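PDB 4R1D: Alpha/beta hydrolase from Pseudomonas aeruginosa PAO1, which probably acts as a calcium-binding lipase effector of a type VI secretion system, restrained in its producer by a partner inhibitor protein. Local coordinates for residues 136-141 against 223-228; 203-208 against 232-237; 429-434 against 504-509; 492-497 against 520-525. All coordinates share one frame; numbering follows the deposited sequence.

Contact 1: residues 136-141 against 223-228; sequences WGKVMR and RDYIEN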
loop_
_atom_site.group_PDB
_atom_site.type_symbol
_atom_site.label_atom_id
_atom_site.label_comp_id
_atom_site.label_asym_id
_atom_site.label_seq_id
_atom_site.Cartn_x
_atom_site.Cartn_y
_atom_site.Cartn_z
ATOM N N TRP A 136 12.424 -4.043 -11.244
ATOM C CA TRP A 136 12.304 -5.230 -10.402
ATOM C C TRP A 136 12.569 -4.929 -8.922
ATOM O O TRP A 136 12.245 -5.741 -8.063
ATOM C CB TRP A 136 13.242 -6.338 -10.871
ATOM C CG TRP A 136 12.920 -6.915 -12.226
ATOM C CD1 TRP A 136 12.156 -6.360 -13.220
ATOM C CD2 TRP A 136 13.383 -8.167 -12.727
ATOM N NE1 TRP A 136 12.107 -7.213 -14.309
ATOM C CE2 TRP A 136 12.856 -8.325 -14.026
ATOM C CE3 TRP A 136 14.189 -9.175 -12.197
ATOM C CZ2 TRP A 136 13.119 -9.451 -14.806
ATOM C CZ3 TRP A 136 14.445 -10.296 -12.972
ATOM C CH2 TRP A 136 13.914 -10.420 -14.262
ATOM N N GLY A 137 13.149 -3.761 -8.634
ATOM C CA GLY A 137 13.406 -3.369 -7.260
ATOM C C GLY A 137 12.225 -2.634 -6.649
ATOM O O GLY A 137 12.331 -2.064 -5.569
ATOM N N LYS A 138 11.104 -2.629 -7.358
ATOM C CA LYS A 138 9.887 -1.987 -6.868
ATOM C C LYS A 138 9.070 -2.890 -5.961
ATOM O O LYS A 138 8.173 -2.414 -5.269
ATOM C CB LYS A 138 8.974 -1.636 -8.037
ATOM C CG LYS A 138 9.417 -0.476 -8.890
ATOM C CD LYS A 138 8.559 -0.428 -10.135
ATOM C CE LYS A 138 9.089 0.595 -11.146
ATOM N NZ LYS A 138 8.220 0.663 -12.359
ATOM N N VAL A 139 9.340 -4.190 -6.005
ATOM C CA VAL A 139 8.439 -5.171 -5.395
ATOM C C VAL A 139 9.139 -6.172 -4.475
ATOM O O VAL A 139 10.357 -6.347 -4.541
ATOM C CB VAL A 139 7.648 -5.952 -6.471
ATOM C CG1 VAL A 139 6.778 -5.007 -7.273
ATOM C CG2 VAL A 139 8.602 -6.726 -7.376
ATOM N N MET A 140 8.352 -6.834 -3.627
ATOM C CA MET A 140 8.878 -7.801 -2.669
ATOM C C MET A 140 9.764 -8.827 -3.381
ATOM O O MET A 140 9.333 -9.511 -4.318
ATOM C CB MET A 140 7.723 -8.489 -1.941
ATOM C CG MET A 140 8.140 -9.351 -0.771
ATOM S SD MET A 140 6.682 -9.989 0.078
ATOM C CE MET A 140 7.465 -10.849 1.436
ATOM N N ARG A 141 11.010 -8.928 -2.940
ATOM C CA ARG A 141 11.988 -9.702 -3.701
ATOM C C ARG A 141 11.687 -11.200 -3.777
ATOM O O ARG A 141 11.591 -11.762 -4.865
ATOM C CB ARG A 141 13.405 -9.479 -3.174
ATOM C CG ARG A 141 14.385 -10.386 -3.878
ATOM C CD ARG A 141 15.754 -9.785 -3.978
ATOM N NE ARG A 141 16.229 -9.272 -2.708
ATOM C CZ ARG A 141 16.360 -9.989 -1.598
ATOM N NH1 ARG A 141 16.027 -11.268 -1.582
ATOM N NH2 ARG A 141 16.824 -9.412 -0.498
ATOM N N ARG A 223 -0.945 2.324 -16.925
ATOM C CA ARG A 223 -1.028 2.843 -18.286
ATOM C C ARG A 223 0.139 3.798 -18.529
ATOM O O ARG A 223 0.888 3.656 -19.504
ATOM C CB ARG A 223 -2.361 3.566 -18.517
ATOM C CG ARG A 223 -2.543 4.076 -19.953
ATOM C CD ARG A 223 -2.884 5.559 -20.013
ATOM N NE ARG A 223 -2.612 6.108 -21.343
ATOM C CZ ARG A 223 -1.580 6.903 -21.631
ATOM N NH1 ARG A 223 -0.729 7.269 -20.680
ATOM N NH2 ARG A 223 -1.408 7.350 -22.869
ATOM N N ASP A 224 0.321 4.762 -17.632
ATOM C CA ASP A 224 1.389 5.741 -17.834
ATOM C C ASP A 224 2.763 5.069 -17.894
ATOM O O ASP A 224 3.617 5.452 -18.700
ATOM C CB ASP A 224 1.371 6.828 -16.754
ATOM C CG ASP A 224 0.150 7.736 -16.848
ATOM O OD1 ASP A 224 -0.550 7.732 -17.890
ATOM O OD2 ASP A 224 -0.110 8.466 -15.869
ATOM N N TYR A 225 2.966 4.063 -17.040
ATOM C CA TYR A 225 4.225 3.340 -16.986
ATOM C C TYR A 225 4.492 2.678 -18.332
ATOM O O TYR A 225 5.584 2.802 -18.890
ATOM C CB TYR A 225 4.185 2.288 -15.862
ATOM C CG TYR A 225 5.375 1.368 -15.820
ATOM C CD1 TYR A 225 6.657 1.866 -15.642
ATOM C CD2 TYR A 225 5.218 -0.009 -15.946
ATOM C CE1 TYR A 225 7.747 1.027 -15.595
ATOM C CE2 TYR A 225 6.299 -0.855 -15.897
ATOM C CZ TYR A 225 7.558 -0.344 -15.726
ATOM O OH TYR A 225 8.643 -1.182 -15.665
ATOM N N ILE A 226 3.494 1.982 -18.866
ATOM C CA ILE A 226 3.666 1.313 -20.155
ATOM C C ILE A 226 3.915 2.332 -21.273
ATOM O O ILE A 226 4.851 2.188 -22.048
ATOM C CB ILE A 226 2.441 0.449 -20.511
ATOM C CG1 ILE A 226 2.260 -0.679 -19.491
ATOM C CG2 ILE A 226 2.564 -0.127 -21.915
ATOM C CD1 ILE A 226 0.876 -1.298 -19.536
ATOM N N GLU A 227 3.079 3.362 -21.344
ATOM C CA GLU A 227 3.130 4.311 -22.458
ATOM C C GLU A 227 4.327 5.260 -22.395
ATOM O O GLU A 227 4.838 5.699 -23.432
ATOM C CB GLU A 227 1.826 5.118 -22.547
ATOM C CG GLU A 227 0.569 4.271 -22.772
ATOM C CD GLU A 227 0.572 3.543 -24.109
ATOM O OE1 GLU A 227 1.012 4.148 -25.112
ATOM O OE2 GLU A 227 0.135 2.369 -24.160
ATOM N N ASN A 228 4.774 5.574 -21.184
ATOM C CA ASN A 228 5.797 6.599 -21.008
ATOM C C ASN A 228 7.168 6.081 -20.580
ATOM O O ASN A 228 8.159 6.801 -20.683
ATOM C CB ASN A 228 5.307 7.704 -20.063
ATOM C CG ASN A 228 4.029 8.364 -20.548
ATOM O OD1 ASN A 228 3.774 8.462 -21.750
ATOM N ND2 ASN A 228 3.213 8.815 -19.606
#
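The ammonium nitrogen of K138 is held by two different groups: the aromatic ring of Y225 across the contact and the carbonyl oxygen of C206, which takes a hydrogen bond from it. The evidence for a cation-pi interaction is that NZ of K138 lies 3.8 Å from the centroid of the Y225 ring. Its line to the centroid leans 34° off the ring normal, so the charge sits off-centre and approaches obliquely. The displacement is toward one rim, since the closest ring atom to K138 NZ is CE1 of Y225, at 3.3 Å, and CZ of Y225 follows at 3.6 Å. The two side chains arrive from opposite directions. K138 reaches across with a chain that is extended beyond CG, while Y225 swings its ring off the helix with CG anti to the backbone N (chi1 173°). The CA atoms of K138 and Y225 are therefore 12.8 Å apart, and the backbones themselves stay well separated.

The loop carrying K138 lies between helix 128-133 and helix 141-155, and Y225 belongs to helix 215-238. Strand 201-206 runs alongside both: W136 NE1 of the same loop hydrogen-bonds V204 O, while Y225 packs on W205. K138 thus ties the loop to both the end of the strand and the helix beside it, in addition to the W136 bond. The carbonyl of C206 supplies the directional bond to the ammonium group, and the electron-rich ring of Y225 probably adds electrostatic stabilisation of the positive charge in this partly exposed setting.

Contact 2: residues 203-208 against 232-237; sequences DVWCAG and PFYQKE. With CA (calcium ion), chain C.
Strand 203-206 and helix 232-237 run at 139° to each other, N to C, with their axes 12.8 Å apart at closest approach, a gap bridged by side chains. The hydroxyl of Y234 is the hub. It donates to D203 in a very short hydrogen bond, OH to OD2 2.5 Å, with the carboxylate nearly coplanar with the Y234 ring. The same OH of Y234 accepts from NE1 of W205 at 2.9 Å. That bond is close to straight, 165° at the hydrogen, and its acceptor lies in the indole plane. The other carboxylate oxygen of D203, OD1, binds the calcium ion at 2.5 Å, so Y234 stands in the second shell of the metal and probably helps to set the rotation of its ligand D203. E152, D156 and the carbonyl of F202 also bind this ion. Beyond the hydroxyl, the W205 edge points at the face of F233 in an offset edge-to-face pair, planes at 61° and ring centroids 5.5 Å apart, completing a three-ring cluster. Strand 201-206 is an outer strand of the parallel sheet, next to strand 48-54; W205 and A207 face helix 215-238, whereas V204 and C206 pack on helix 141-155.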
loop_
_atom_site.group_PDB
_atom_site.type_symbol
_atom_site.label_atom_id
_atom_site.label_comp_id
_atom_site.label_asym_id
_atom_site.label_seq_id
_atom_site.Cartn_x
_atom_site.Cartn_y
_atom_site.Cartn_z
ATOM N N ASP A 203 10.499 -9.265 -22.842
ATOM C CA ASP A 203 11.221 -8.654 -21.725
ATOM C C ASP A 203 10.209 -8.400 -20.609
ATOM O O ASP A 203 9.125 -7.877 -20.872
ATOM C CB ASP A 203 11.791 -7.295 -22.126
ATOM C CG ASP A 203 13.007 -7.395 -23.034
ATOM O OD1 ASP A 203 13.741 -8.400 -22.978
ATOM O OD2 ASP A 203 13.243 -6.428 -23.790
ATOM N N VAL A 204 10.565 -8.746 -19.378
ATOM C CA VAL A 204 9.644 -8.552 -18.252
ATOM C C VAL A 204 9.899 -7.212 -17.567
ATOM O O VAL A 204 11.004 -6.963 -17.085
ATOM C CB VAL A 204 9.803 -9.660 -17.201
ATOM C CG1 VAL A 204 8.816 -9.446 -16.046
ATOM C CG2 VAL A 204 9.595 -11.056 -17.846
ATOM N N TRP A 205 8.865 -6.374 -17.512
ATOM C CA TRP A 205 8.932 -5.076 -16.851
ATOM C C TRP A 205 8.016 -5.133 -15.640
ATOM O O TRP A 205 7.001 -5.817 -15.669
ATOM C CB TRP A 205 8.460 -3.970 -17.796
ATOM C CG TRP A 205 9.379 -3.779 -18.957
ATOM C CD1 TRP A 205 9.482 -4.579 -20.058
ATOM C CD2 TRP A 205 10.328 -2.717 -19.139
ATOM N NE1 TRP A 205 10.433 -4.076 -20.920
ATOM C CE2 TRP A 205 10.974 -2.941 -20.373
ATOM C CE3 TRP A 205 10.697 -1.603 -18.374
ATOM C CZ2 TRP A 205 11.960 -2.086 -20.868
ATOM C CZ3 TRP A 205 11.680 -0.754 -18.864
ATOM C CH2 TRP A 205 12.307 -1.007 -20.098
ATOM N N CYS A 206 8.379 -4.424 -14.580
ATOM C CA CYS A 206 7.679 -4.558 -13.306
ATOM C C CYS A 206 6.857 -3.316 -12.988
ATOM O O CYS A 206 7.412 -2.271 -12.637
ATOM C CB CYS A 206 8.682 -4.788 -12.187
ATOM S SG CYS A 206 7.923 -5.165 -10.584
ATOM N N ALA A 207 5.540 -3.443 -13.106
ATOM C CA ALA A 207 4.645 -2.315 -12.876
ATOM C C ALA A 207 4.204 -2.220 -11.425
ATOM O O ALA A 207 3.018 -2.354 -11.112
ATOM C CB ALA A 207 3.432 -2.403 -13.795
ATOM N N GLY A 208 5.157 -1.985 -10.529
ATOM C CA GLY A 208 4.803 -1.742 -9.137
ATOM C C GLY A 208 3.846 -0.558 -9.059
ATOM O O GLY A 208 3.864 0.329 -9.926
ATOM N N PRO A 232 8.738 3.731 -24.754
ATOM C CA PRO A 232 9.808 4.611 -25.248
ATOM C C PRO A 232 11.192 3.962 -25.200
ATOM O O PRO A 232 12.043 4.276 -26.026
ATOM C CB PRO A 232 9.722 5.818 -24.312
ATOM C CG PRO A 232 8.253 5.901 -23.988
ATOM C CD PRO A 232 7.830 4.436 -23.832
ATOM N N PHE A 233 11.429 3.061 -24.255
ATOM C CA PHE A 233 12.687 2.328 -24.299
ATOM C C PHE A 233 12.858 1.622 -25.651
ATOM O O PHE A 233 13.930 1.684 -26.249
ATOM C CB PHE A 233 12.805 1.317 -23.152
ATOM C CG PHE A 233 13.982 0.387 -23.294
ATOM C CD1 PHE A 233 15.235 0.755 -22.823
ATOM C CD2 PHE A 233 13.843 -0.845 -23.916
ATOM C CE1 PHE A 233 16.327 -0.092 -22.959
ATOM C CE2 PHE A 233 14.934 -1.700 -24.056
ATOM C CZ PHE A 233 16.178 -1.320 -23.577
ATOM N N TYR A 234 11.812 0.947 -26.129
ATOM C CA TYR A 234 11.909 0.221 -27.398
ATOM C C TYR A 234 11.941 1.176 -28.588
ATOM O O TYR A 234 12.628 0.914 -29.578
ATOM C CB TYR A 234 10.794 -0.824 -27.543
ATOM C CG TYR A 234 10.935 -1.896 -26.499
ATOM C CD1 TYR A 234 11.899 -2.890 -26.625
ATOM C CD2 TYR A 234 10.148 -1.886 -25.356
ATOM C CE1 TYR A 234 12.056 -3.859 -25.650
ATOM C CE2 TYR A 234 10.304 -2.844 -24.381
ATOM C CZ TYR A 234 11.249 -3.825 -24.531
ATOM O OH TYR A 234 11.391 -4.778 -23.546
ATOM N N GLN A 235 11.225 2.291 -28.483
ATOM C CA GLN A 235 11.288 3.299 -29.543
ATOM C C GLN A 235 12.747 3.671 -29.784
ATOM O O GLN A 235 13.228 3.644 -30.919
ATOM C CB GLN A 235 10.480 4.551 -29.188
ATOM C CG GLN A 235 10.394 5.584 -30.323
ATOM C CD GLN A 235 11.724 6.278 -30.607
ATOM O OE1 GLN A 235 12.381 6.781 -29.693
ATOM N NE2 GLN A 235 12.130 6.295 -31.878
ATOM N N LYS A 236 13.451 3.996 -28.705
ATOM C CA LYS A 236 14.837 4.429 -28.801
ATOM C C LYS A 236 15.776 3.289 -29.168
ATOM O O LYS A 236 16.648 3.440 -30.020
ATOM C CB LYS A 236 15.288 5.064 -27.486
ATOM C CG LYS A 236 16.768 5.388 -27.457
ATOM C CD LYS A 236 17.029 6.751 -26.840
ATOM C CE LYS A 236 18.406 7.268 -27.245
ATOM N NZ LYS A 236 18.504 8.751 -27.141
ATOM N N GLU A 237 15.605 2.149 -28.514
ATOM C CA GLU A 237 16.519 1.028 -28.687
ATOM C C GLU A 237 16.408 0.416 -30.079
ATOM O O GLU A 237 17.412 0.038 -30.686
ATOM C CB GLU A 237 16.257 -0.041 -27.622
ATOM C CG GLU A 237 17.280 -1.172 -27.606
ATOM C CD GLU A 237 18.660 -0.703 -27.182
ATOM O OE1 GLU A 237 18.752 0.083 -26.213
ATOM O OE2 GLU A 237 19.650 -1.120 -27.822
HETATM CA CA CA C . 14.365 -10.765 -22.646
HETATM O O HOH W 1 16.607 -9.624 -22.099
HETATM O O HOH W 2 15.278 -10.378 -25.090
#

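Contact 3: residues 429-434 against 504-509; sequences AHYGAD and SGQAPA
Y431 lays one face of its ring over the peptide that joins G505 to Q506. The carbonyl oxygen of G505 sits over the centre of the ring, and its distance to CG of Y431 is 3.3 Å. The amide N of Q506 lies over the same face but nearer the rim, 3.7 Å from CE2 of Y431, so the peptide group lies roughly flat on the ring. Close approach of the backbones is possible because G505 has no side chain: its CA is 5.7 Å from that of Y431. The ring is aimed there by a chi1 of 60°, which puts CG between the backbone N and the carbonyl carbon. In the central parallel sheet of this alpha/beta hydrolase, strand 427-432 lies between strands 274-280 and 515-519, and Y431 points to the side occupied by helices 502-505 and 507-510. H430 points away and its side chain touches helix 542-556. On the helix side, A429 adds a looser apolar touch, CB to CB of P508 4.4 Å. At the far end of the ring, the Y431 hydroxyl rests against Q506, OH to CB 3.4 Å, and is hydrogen-bonded to E182 and R518; the same NH1 of R518 also bonds the side-chain oxygen of Q506.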
loop_
_atom_site.group_PDB
_atom_site.type_symbol
_atom_site.label_atom_id
_atom_site.label_comp_id
_atom_site.label_asym_id
_atom_site.label_seq_id
_atom_site.Cartn_x
_atom_site.Cartn_y
_atom_site.Cartn_z
ATOM N N ALA A 429 -6.430 -17.492 -16.140
ATOM C CA ALA A 429 -6.372 -17.288 -14.701
ATOM C C ALA A 429 -5.961 -18.575 -13.983
ATOM O O ALA A 429 -6.315 -19.666 -14.416
ATOM C CB ALA A 429 -7.732 -16.825 -14.208
ATOM N N HIS A 430 -5.214 -18.446 -12.889
ATOM C CA HIS A 430 -4.964 -19.591 -12.012
ATOM C C HIS A 430 -5.145 -19.156 -10.555
ATOM O O HIS A 430 -4.988 -17.985 -10.218
ATOM C CB HIS A 430 -3.573 -20.215 -12.254
ATOM C CG HIS A 430 -2.436 -19.292 -11.935
ATOM N ND1 HIS A 430 -1.889 -18.436 -12.868
ATOM C CD2 HIS A 430 -1.766 -19.071 -10.778
ATOM C CE1 HIS A 430 -0.924 -17.729 -12.298
ATOM N NE2 HIS A 430 -0.833 -18.092 -11.031
ATOM N N TYR A 431 -5.511 -20.089 -9.693
ATOM C CA TYR A 431 -5.765 -19.742 -8.306
ATOM C C TYR A 431 -5.625 -20.972 -7.413
ATOM O O TYR A 431 -5.647 -22.101 -7.900
ATOM C CB TYR A 431 -7.159 -19.112 -8.158
ATOM C CG TYR A 431 -8.293 -20.020 -8.585
ATOM C CD1 TYR A 431 -8.530 -20.286 -9.930
ATOM C CD2 TYR A 431 -9.128 -20.614 -7.640
ATOM C CE1 TYR A 431 -9.571 -21.126 -10.326
ATOM C CE2 TYR A 431 -10.167 -21.441 -8.025
ATOM C CZ TYR A 431 -10.385 -21.692 -9.363
ATOM O OH TYR A 431 -11.423 -22.523 -9.744
ATOM N N GLY A 432 -5.455 -20.732 -6.117
ATOM C CA GLY A 432 -5.307 -21.796 -5.134
ATOM C C GLY A 432 -6.645 -22.121 -4.499
ATOM O O GLY A 432 -7.300 -21.254 -3.914
ATOM N N ALA A 433 -7.051 -23.380 -4.625
ATOM C CA ALA A 433 -8.321 -23.831 -4.095
ATOM C C ALA A 433 -8.070 -25.096 -3.293
ATOM O O ALA A 433 -8.123 -26.200 -3.827
ATOM C CB ALA A 433 -9.282 -24.113 -5.219
ATOM N N ASP A 434 -7.786 -24.928 -2.010
ATOM C CA ASP A 434 -7.369 -26.062 -1.201
ATOM C C ASP A 434 -8.058 -26.022 0.140
ATOM O O ASP A 434 -8.025 -25.007 0.841
ATOM C CB ASP A 434 -5.857 -26.055 -1.012
ATOM C CG ASP A 434 -5.323 -27.401 -0.575
ATOM O OD1 ASP A 434 -5.525 -27.773 0.597
ATOM O OD2 ASP A 434 -4.698 -28.095 -1.404
ATOM N N SER A 504 -13.911 -16.582 -4.167
ATOM C CA SER A 504 -13.449 -15.433 -4.950
ATOM C C SER A 504 -12.459 -15.887 -6.032
ATOM O O SER A 504 -12.492 -15.408 -7.165
ATOM C CB SER A 504 -12.801 -14.415 -3.987
ATOM O OG SER A 504 -12.213 -13.301 -4.670
ATOM N N GLY A 505 -11.580 -16.816 -5.689
ATOM C CA GLY A 505 -10.630 -17.322 -6.668
ATOM C C GLY A 505 -11.277 -17.916 -7.917
ATOM O O GLY A 505 -10.740 -17.808 -9.017
ATOM N N GLN A 506 -12.436 -18.547 -7.753
ATOM C CA GLN A 506 -13.096 -19.188 -8.885
ATOM C C GLN A 506 -14.080 -18.260 -9.615
ATOM O O GLN A 506 -14.727 -18.678 -10.568
ATOM C CB GLN A 506 -13.799 -20.482 -8.444
ATOM C CG GLN A 506 -15.084 -20.217 -7.675
ATOM C CD GLN A 506 -15.771 -21.494 -7.210
ATOM O OE1 GLN A 506 -15.303 -22.600 -7.474
ATOM N NE2 GLN A 506 -16.883 -21.338 -6.511
ATOM N N ALA A 507 -14.189 -17.000 -9.188
ATOM C CA ALA A 507 -15.138 -16.091 -9.841
ATOM C C ALA A 507 -14.859 -15.893 -11.334
ATOM O O ALA A 507 -15.792 -15.860 -12.144
ATOM C CB ALA A 507 -15.223 -14.745 -9.107
ATOM N N PRO A 508 -13.574 -15.746 -11.711
ATOM C CA PRO A 508 -13.280 -15.599 -13.140
ATOM C C PRO A 508 -13.764 -16.807 -13.958
ATOM O O PRO A 508 -14.317 -16.624 -15.040
ATOM C CB PRO A 508 -11.754 -15.479 -13.168
ATOM C CG PRO A 508 -11.420 -14.810 -11.830
ATOM C CD PRO A 508 -12.386 -15.491 -10.867
ATOM N N ALA A 509 -13.572 -18.017 -13.447
ATOM C CA ALA A 509 -14.067 -19.200 -14.148
ATOM C C ALA A 509 -15.584 -19.107 -14.298
ATOM O O ALA A 509 -16.126 -19.339 -15.373
ATOM C CB ALA A 509 -13.672 -20.476 -13.418
#

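Contact 4: residues 492-497 against 520-525; sequences SGSGGD and GSKGKG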
loop_
_atom_site.group_PDB
_atom_site.type_symbol
_atom_site.label_atom_id
_atom_site.label_comp_id
_atom_site.label_asym_id
_atom_site.label_seq_id
_atom_site.Cartn_x
_atom_site.Cartn_y
_atom_site.Cartn_z
ATOM N N SER A 492 -18.306 -25.705 -3.371
ATOM C CA SER A 492 -17.243 -25.441 -4.339
ATOM C C SER A 492 -16.362 -24.268 -3.925
ATOM O O SER A 492 -15.247 -24.138 -4.419
ATOM C CB SER A 492 -17.813 -25.182 -5.737
ATOM O OG SER A 492 -18.454 -23.918 -5.813
ATOM N N GLY A 493 -16.860 -23.432 -3.021
ATOM C CA GLY A 493 -16.167 -22.206 -2.643
ATOM C C GLY A 493 -15.367 -22.265 -1.350
ATOM O O GLY A 493 -14.786 -21.263 -0.931
ATOM N N SER A 494 -15.310 -23.441 -0.728
ATOM C CA SER A 494 -14.581 -23.608 0.533
ATOM C C SER A 494 -13.066 -23.558 0.339
ATOM O O SER A 494 -12.567 -23.683 -0.786
ATOM C CB SER A 494 -14.952 -24.941 1.205
ATOM O OG SER A 494 -14.489 -26.031 0.420
ATOM N N GLY A 495 -12.346 -23.400 1.446
ATOM C CA GLY A 495 -10.892 -23.300 1.418
ATOM C C GLY A 495 -10.382 -22.092 0.636
ATOM O O GLY A 495 -11.096 -21.112 0.448
ATOM N N GLY A 496 -9.146 -22.185 0.154
ATOM C CA GLY A 496 -8.581 -21.123 -0.662
ATOM C C GLY A 496 -7.071 -21.220 -0.686
ATOM O O GLY A 496 -6.513 -22.322 -0.769
ATOM N N ASP A 497 -6.404 -20.072 -0.616
ATOM C CA ASP A 497 -4.946 -20.060 -0.621
ATOM C C ASP A 497 -4.387 -19.335 0.602
ATOM O O ASP A 497 -3.239 -18.914 0.595
ATOM C CB ASP A 497 -4.416 -19.435 -1.921
ATOM C CG ASP A 497 -4.697 -17.940 -2.010
ATOM O OD1 ASP A 497 -5.167 -17.374 -1.008
ATOM O OD2 ASP A 497 -4.432 -17.328 -3.071
ATOM N N GLY A 520 -4.669 -27.188 -6.412
ATOM C CA GLY A 520 -4.856 -27.652 -5.053
ATOM C C GLY A 520 -5.907 -28.741 -4.933
ATOM O O GLY A 520 -6.369 -29.294 -5.931
ATOM N N SER A 521 -6.300 -29.022 -3.696
ATOM C CA SER A 521 -7.133 -30.179 -3.395
ATOM C C SER A 521 -8.503 -30.162 -4.079
ATOM O O SER A 521 -9.087 -31.223 -4.333
ATOM C CB SER A 521 -7.308 -30.306 -1.885
ATOM O OG SER A 521 -8.253 -29.360 -1.411
ATOM N N LYS A 522 -9.027 -28.973 -4.375
ATOM C CA LYS A 522 -10.351 -28.865 -4.991
ATOM C C LYS A 522 -10.318 -28.885 -6.517
ATOM O O LYS A 522 -11.355 -28.802 -7.171
ATOM C CB LYS A 522 -11.088 -27.616 -4.485
ATOM C CG LYS A 522 -11.134 -27.524 -2.964
ATOM C CD LYS A 522 -11.854 -26.272 -2.477
ATOM C CE LYS A 522 -13.366 -26.321 -2.739
ATOM N NZ LYS A 522 -14.021 -27.450 -1.997
ATOM N N GLY A 523 -9.120 -28.979 -7.083
ATOM C CA GLY A 523 -8.969 -29.094 -8.517
ATOM C C GLY A 523 -8.647 -30.520 -8.919
ATOM O O GLY A 523 -8.656 -31.424 -8.076
ATOM N N LYS A 524 -8.356 -30.722 -10.203
ATOM C CA LYS A 524 -8.056 -32.052 -10.731
ATOM C C LYS A 524 -6.758 -32.038 -11.531
ATOM O O LYS A 524 -6.168 -30.978 -11.750
ATOM C CB LYS A 524 -9.186 -32.528 -11.642
ATOM C CG LYS A 524 -10.559 -32.602 -10.976
ATOM C CD LYS A 524 -10.582 -33.642 -9.863
ATOM C CE LYS A 524 -11.944 -33.673 -9.165
ATOM N NZ LYS A 524 -11.990 -34.653 -8.036
ATOM N N GLY A 525 -6.325 -33.213 -11.987
ATOM C CA GLY A 525 -5.172 -33.298 -12.871
ATOM C C GLY A 525 -3.934 -33.919 -12.256
ATOM O O GLY A 525 -3.605 -33.686 -11.093
#
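K522 has more surface buried here than any other residue of the two segments, with S494 and S492 following, and the contact is largely its side chain laid against the 492-494 backbone. Its tip gives NZ to OG of S494 in a hydrogen bond of 2.8 Å. D435 closes the arrangement from outside: one carboxylate oxygen forms a salt bridge with K522 NZ and the other hydrogen-bonds S494 OG, so lysine, serine and aspartate form a ring of mutual bonds. The ammonium charge is thereby probably balanced as well as oriented. The path of the lysine explains how NZ gets there, for the chain bends twice, at chi3 (70°) and chi4 (63°), instead of running out straight. These bends press its methylenes against carbonyl oxygens: CD of K522 lies 3.2 Å from S494 O, and CE of K522 is 3.3 Å from S492 O.

K522 occupies the third position of a type I beta turn, G520 to G523, closed by the bond from G523 N to G520 O at 3.0 Å. The turn follows strand 515-519, one of the two outermost strands of the parallel sheet within this chain, while 492-497 belongs to the loop leading into helix 502-505; the contact therefore joins two loops at the surface. Their backbones keep some distance, with CA of S492 and CA of K522 7.7 Å apart. R518 links the two as well, its NH2 bonding S492 O and its NE bonding K522 O. S494 O turns instead to the hydroxyl of T502, and S492 OG is hydrogen-bonded to NE2 of the Q506 side chain.

Overall arrangement
The four contacts form two pairs. Contacts 1 and 2, with centres 9 Å apart, share helix 215-238 and meet at strand 201-206, one outer edge of the six-stranded parallel sheet. Contacts 3 and 4, 8 Å apart between centres, gather near the opposite edge, around strands 427-432 and 515-519 and the loops after them. Within each pair the segments alternate along the chain, whereas the first pair is complete before the second begins. Contacts 2 and 3 reach the same sheet with centres about 30 Å apart; contacts 2 and 4 are about 36 Å apart. The calcium site thus belongs to one flank of the sheet, and contacts 3 and 4 lie at the other, away from it.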